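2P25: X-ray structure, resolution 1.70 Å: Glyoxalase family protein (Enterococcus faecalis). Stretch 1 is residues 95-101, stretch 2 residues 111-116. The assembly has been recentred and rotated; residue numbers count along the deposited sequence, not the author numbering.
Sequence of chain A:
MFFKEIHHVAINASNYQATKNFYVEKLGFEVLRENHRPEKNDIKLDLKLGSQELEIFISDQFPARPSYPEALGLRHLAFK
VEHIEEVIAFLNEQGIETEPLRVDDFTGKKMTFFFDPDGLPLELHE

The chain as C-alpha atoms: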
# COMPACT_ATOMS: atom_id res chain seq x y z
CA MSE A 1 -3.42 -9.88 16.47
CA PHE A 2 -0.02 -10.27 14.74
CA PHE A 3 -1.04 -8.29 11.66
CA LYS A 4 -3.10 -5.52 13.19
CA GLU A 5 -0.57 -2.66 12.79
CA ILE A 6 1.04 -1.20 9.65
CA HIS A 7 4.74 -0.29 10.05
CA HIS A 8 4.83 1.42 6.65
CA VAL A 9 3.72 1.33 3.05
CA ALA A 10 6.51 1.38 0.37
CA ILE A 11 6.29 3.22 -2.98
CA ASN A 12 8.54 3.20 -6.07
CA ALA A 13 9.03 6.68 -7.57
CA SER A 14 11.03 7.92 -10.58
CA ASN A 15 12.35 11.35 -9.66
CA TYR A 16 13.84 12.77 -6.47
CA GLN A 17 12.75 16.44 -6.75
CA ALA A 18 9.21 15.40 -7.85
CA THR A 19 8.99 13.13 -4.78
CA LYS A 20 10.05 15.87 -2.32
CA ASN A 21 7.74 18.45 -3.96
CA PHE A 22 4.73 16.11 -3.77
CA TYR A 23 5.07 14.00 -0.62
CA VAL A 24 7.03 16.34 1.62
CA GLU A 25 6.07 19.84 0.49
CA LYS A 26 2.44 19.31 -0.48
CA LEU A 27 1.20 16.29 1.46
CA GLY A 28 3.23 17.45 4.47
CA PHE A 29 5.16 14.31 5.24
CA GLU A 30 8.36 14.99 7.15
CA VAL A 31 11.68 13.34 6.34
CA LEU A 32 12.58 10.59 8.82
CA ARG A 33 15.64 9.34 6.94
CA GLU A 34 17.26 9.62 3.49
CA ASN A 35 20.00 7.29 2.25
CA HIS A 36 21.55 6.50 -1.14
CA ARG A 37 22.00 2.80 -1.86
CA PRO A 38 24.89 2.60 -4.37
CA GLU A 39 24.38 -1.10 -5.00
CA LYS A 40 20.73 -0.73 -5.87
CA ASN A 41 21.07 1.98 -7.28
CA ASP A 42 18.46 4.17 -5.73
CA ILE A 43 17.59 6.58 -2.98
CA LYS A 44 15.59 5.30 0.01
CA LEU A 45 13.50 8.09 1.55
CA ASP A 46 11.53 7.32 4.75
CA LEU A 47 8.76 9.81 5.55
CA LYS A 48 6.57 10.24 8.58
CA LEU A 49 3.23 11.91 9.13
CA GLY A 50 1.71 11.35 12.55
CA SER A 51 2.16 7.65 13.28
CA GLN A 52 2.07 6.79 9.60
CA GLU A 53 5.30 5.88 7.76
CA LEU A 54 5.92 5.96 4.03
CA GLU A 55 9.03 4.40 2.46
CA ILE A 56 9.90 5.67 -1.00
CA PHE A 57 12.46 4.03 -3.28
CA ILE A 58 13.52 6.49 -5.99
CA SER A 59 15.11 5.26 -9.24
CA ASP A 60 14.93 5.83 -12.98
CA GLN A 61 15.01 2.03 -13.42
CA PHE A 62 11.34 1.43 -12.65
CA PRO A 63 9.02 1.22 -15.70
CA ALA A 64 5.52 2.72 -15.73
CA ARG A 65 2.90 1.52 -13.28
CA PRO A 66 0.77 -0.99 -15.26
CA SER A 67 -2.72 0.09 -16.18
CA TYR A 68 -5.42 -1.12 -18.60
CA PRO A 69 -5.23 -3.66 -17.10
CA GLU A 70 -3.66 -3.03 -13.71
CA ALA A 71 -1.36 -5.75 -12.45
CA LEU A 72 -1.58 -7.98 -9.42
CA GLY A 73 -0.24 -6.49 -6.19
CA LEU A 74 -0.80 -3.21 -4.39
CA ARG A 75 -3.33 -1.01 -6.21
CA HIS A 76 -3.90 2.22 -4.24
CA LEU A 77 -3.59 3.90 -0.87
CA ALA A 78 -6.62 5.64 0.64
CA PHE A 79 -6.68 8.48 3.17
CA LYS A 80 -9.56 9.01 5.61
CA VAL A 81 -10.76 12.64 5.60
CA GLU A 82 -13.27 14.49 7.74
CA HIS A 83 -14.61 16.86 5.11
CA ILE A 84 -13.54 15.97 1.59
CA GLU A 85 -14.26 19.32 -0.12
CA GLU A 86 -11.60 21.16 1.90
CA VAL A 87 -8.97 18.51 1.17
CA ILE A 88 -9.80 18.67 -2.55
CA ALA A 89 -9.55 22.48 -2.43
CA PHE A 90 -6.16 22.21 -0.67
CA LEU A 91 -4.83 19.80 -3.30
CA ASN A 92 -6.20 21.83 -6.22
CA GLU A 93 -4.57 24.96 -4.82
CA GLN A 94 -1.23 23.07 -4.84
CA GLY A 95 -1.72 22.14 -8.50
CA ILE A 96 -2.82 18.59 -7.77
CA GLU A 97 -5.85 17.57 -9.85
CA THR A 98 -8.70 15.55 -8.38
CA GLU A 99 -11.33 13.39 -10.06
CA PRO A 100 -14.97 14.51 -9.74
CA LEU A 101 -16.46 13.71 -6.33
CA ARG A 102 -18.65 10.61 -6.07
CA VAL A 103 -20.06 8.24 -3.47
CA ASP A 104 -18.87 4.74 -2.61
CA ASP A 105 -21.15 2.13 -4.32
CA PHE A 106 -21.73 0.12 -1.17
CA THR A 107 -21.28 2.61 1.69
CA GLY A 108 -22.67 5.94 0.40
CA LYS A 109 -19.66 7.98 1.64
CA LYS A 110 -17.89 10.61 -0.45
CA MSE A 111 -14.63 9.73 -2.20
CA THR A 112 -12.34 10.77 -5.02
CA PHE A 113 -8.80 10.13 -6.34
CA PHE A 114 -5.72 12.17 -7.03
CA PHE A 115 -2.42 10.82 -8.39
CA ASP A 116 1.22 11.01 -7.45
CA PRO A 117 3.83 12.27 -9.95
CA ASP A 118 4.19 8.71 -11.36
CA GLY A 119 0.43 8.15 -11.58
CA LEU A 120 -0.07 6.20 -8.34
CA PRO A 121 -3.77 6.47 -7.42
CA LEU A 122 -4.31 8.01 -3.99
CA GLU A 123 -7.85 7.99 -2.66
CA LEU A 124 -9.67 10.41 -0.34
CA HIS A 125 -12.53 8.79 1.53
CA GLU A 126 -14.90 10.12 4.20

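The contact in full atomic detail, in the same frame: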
# COMPACT_ATOMS: atom_id res chain seq x y z
N GLY A 95 -1.90 22.60 -7.13
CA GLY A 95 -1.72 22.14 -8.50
C GLY A 95 -1.91 20.65 -8.67
O GLY A 95 -1.45 20.06 -9.67
N ILE A 96 -2.56 20.02 -7.69
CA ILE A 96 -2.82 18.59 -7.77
C ILE A 96 -4.28 18.38 -8.15
O ILE A 96 -5.17 18.71 -7.38
CB ILE A 96 -2.52 17.88 -6.44
CG1 ILE A 96 -1.03 17.99 -6.12
CG2 ILE A 96 -2.99 16.37 -6.49
CD1 ILE A 96 -0.69 17.64 -4.65
N GLU A 97 -4.50 17.83 -9.34
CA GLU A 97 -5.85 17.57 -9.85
C GLU A 97 -6.57 16.44 -9.14
O GLU A 97 -5.94 15.49 -8.68
CB GLU A 97 -5.80 17.30 -11.35
CG GLU A 97 -5.29 18.47 -12.13
CD GLU A 97 -5.59 18.32 -13.61
OE1 GLU A 97 -6.79 18.29 -13.97
OE2 GLU A 97 -4.63 18.22 -14.41
N THR A 98 -7.89 16.57 -9.01
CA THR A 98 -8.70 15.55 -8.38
C THR A 98 -9.80 15.16 -9.34
O THR A 98 -10.29 16.00 -10.12
CB THR A 98 -9.29 16.04 -7.03
OG1 THR A 98 -9.83 17.35 -7.18
CG2 THR A 98 -8.22 16.06 -5.93
N GLU A 99 -10.16 13.87 -9.33
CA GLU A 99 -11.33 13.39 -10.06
C GLU A 99 -12.62 13.97 -9.48
O GLU A 99 -12.66 14.37 -8.31
CB GLU A 99 -11.41 11.86 -10.04
CG GLU A 99 -10.26 11.17 -10.74
CD GLU A 99 -10.42 9.68 -10.76
OE1 GLU A 99 -11.24 9.15 -9.97
OE2 GLU A 99 -9.73 9.03 -11.56
N PRO A 100 -13.69 14.05 -10.30
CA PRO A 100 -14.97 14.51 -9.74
C PRO A 100 -15.39 13.67 -8.52
O PRO A 100 -15.15 12.47 -8.48
CB PRO A 100 -15.97 14.28 -10.88
CG PRO A 100 -15.13 14.26 -12.13
CD PRO A 100 -13.78 13.75 -11.74
N LEU A 101 -16.02 14.33 -7.57
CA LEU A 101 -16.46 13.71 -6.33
C LEU A 101 -17.56 12.70 -6.66
O LEU A 101 -18.41 12.95 -7.51
CB LEU A 101 -17.01 14.82 -5.44
CG LEU A 101 -17.14 14.70 -3.94
CD1 LEU A 101 -15.86 14.19 -3.29
CD2 LEU A 101 -17.57 16.07 -3.38
N MSE A 111 -16.00 10.15 -1.87
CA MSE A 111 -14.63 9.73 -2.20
C MSE A 111 -14.21 10.33 -3.53
O MSE A 111 -15.05 10.72 -4.35
CB MSE A 111 -14.54 8.19 -2.30
CG MSE A 111 -15.50 7.64 -3.29
SE MSE A 111 -15.28 5.72 -3.53
CE MSE A 111 -13.65 5.76 -4.63
N THR A 112 -12.90 10.44 -3.72
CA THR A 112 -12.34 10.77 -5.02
C THR A 112 -10.87 10.29 -5.02
O THR A 112 -10.38 9.77 -4.01
CB THR A 112 -12.43 12.27 -5.34
OG1 THR A 112 -12.07 12.47 -6.74
CG2 THR A 112 -11.48 13.09 -4.43
N PHE A 113 -10.21 10.48 -6.16
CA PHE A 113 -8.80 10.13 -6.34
C PHE A 113 -8.00 11.31 -6.84
O PHE A 113 -8.49 12.16 -7.59
CB PHE A 113 -8.64 9.01 -7.39
CG PHE A 113 -8.98 7.64 -6.90
CD1 PHE A 113 -8.00 6.82 -6.35
CD2 PHE A 113 -10.29 7.17 -6.97
CE1 PHE A 113 -8.32 5.52 -5.90
CE2 PHE A 113 -10.63 5.87 -6.53
CZ PHE A 113 -9.66 5.06 -5.98
N PHE A 114 -6.75 11.35 -6.40
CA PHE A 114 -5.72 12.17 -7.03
C PHE A 114 -4.55 11.22 -7.30
O PHE A 114 -4.65 10.03 -7.01
CB PHE A 114 -5.33 13.38 -6.16
CG PHE A 114 -4.74 13.04 -4.81
CD1 PHE A 114 -3.38 13.27 -4.56
CD2 PHE A 114 -5.55 12.57 -3.78
CE1 PHE A 114 -2.82 13.00 -3.31
CE2 PHE A 114 -5.01 12.27 -2.54
CZ PHE A 114 -3.65 12.50 -2.30
N PHE A 115 -3.48 11.71 -7.91
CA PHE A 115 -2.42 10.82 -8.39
C PHE A 115 -1.10 11.42 -8.07
O PHE A 115 -0.93 12.64 -8.13
CB PHE A 115 -2.56 10.60 -9.90
CG PHE A 115 -3.88 9.98 -10.26
CD1 PHE A 115 -4.02 8.60 -10.29
CD2 PHE A 115 -5.01 10.79 -10.50
CE1 PHE A 115 -5.27 8.03 -10.56
CE2 PHE A 115 -6.25 10.22 -10.76
CZ PHE A 115 -6.38 8.85 -10.79
N ASP A 116 -0.15 10.55 -7.71
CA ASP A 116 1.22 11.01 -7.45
C ASP A 116 1.93 11.30 -8.79
O ASP A 116 1.35 11.09 -9.86
CB ASP A 116 1.93 10.06 -6.44
CG ASP A 116 2.80 8.97 -7.11
OD1 ASP A 116 2.71 8.72 -8.31
OD2 ASP A 116 3.60 8.36 -6.36
O HOH W 1 -3.59 14.27 -9.33

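Stretch 2 is a strand from Met 111 to Phe 115, and it enters the stretch already formed. Stretch 1 is extended but has no regular helix or strand. The two run in nearly opposite directions, with end-to-end vectors 155° apart. Their CA atoms come closest at Thr 98 and Phe 114, 4.7 Å apart. Farther along, Glu 99 lies across from Phe 113 and Leu 101 across from Thr 112.

One direct hydrogen bond joins the two backbones. Glu 99 N donates to Phe 113 O at 3.0 Å, and the N-H...O angle of 172° is almost straight. The same carbonyl receives a CA-H...O contact, with Thr 98 CA 3.5 Å from Phe 113 O. Phe 113 O thus faces two successive residues of stretch 1.

A water continues the link toward Phe 115. It donates to Glu 97 O at 2.7 Å and accepts from Phe 115 N at 2.9 Å. The backbone groups of Glu 97 and Phe 115 are too far apart to bond directly here, and the water fills the gap between them.

At the other end, a side chain does the work. Thr 112 points toward stretch 1, and its chi1 is t. Thr 112 OG1 donates to the backbone carbonyl of Glu 99, with OG1 to Glu 99 O a short 2.5 Å. Together with the bond from Glu 99 N, this ties both backbone polar groups of Glu 99 to the strand. Threonine suits the site because its hydroxyl is held close to the backbone and can reach a neighbouring carbonyl. Thr 112 is buried, so the bond also satisfies a polar group away from bulk solvent.

Glu 99 is the residue of stretch 1 most covered by stretch 2, at 79 Å². Its CA-to-CB bond points toward the strand. The extended m, t side chain carries the carboxylate out to two phenylalanines. Glu 99 OE1 is 3.7 Å from Phe 113 CB, and Glu 99 OE2 is 3.4 Å from Phe 115 CZ. OE2 lies at the edge of the Phe 115 ring, near its plane, where the ring hydrogens carry a slight positive charge. OE1 also has a hydrogen bond just outside the stretches.

The apolar part of the contact is at Ile 96 and Phe 114, both buried. Ile 96 points toward the strand and sets CG2 3.7 Å from Phe 114 CD1. The Phe 114 ring leads away from stretch 1, but its CB remains near, 3.3 Å from Glu 97 O. The methyl of Thr 98 adds to this side, with CG2 3.9 Å from Phe 114 CB. Thr 98 OG1 is hydrogen-bonded elsewhere in the structure.

Leu 101 is exposed overall, yet its end turns nearer the strand and brings CD1 to 3.7 Å from Met 111 O. The CA-to-CB bond of Met 111, a selenomethionine, points away from stretch 1. In all, the two stretches bury 441 Å².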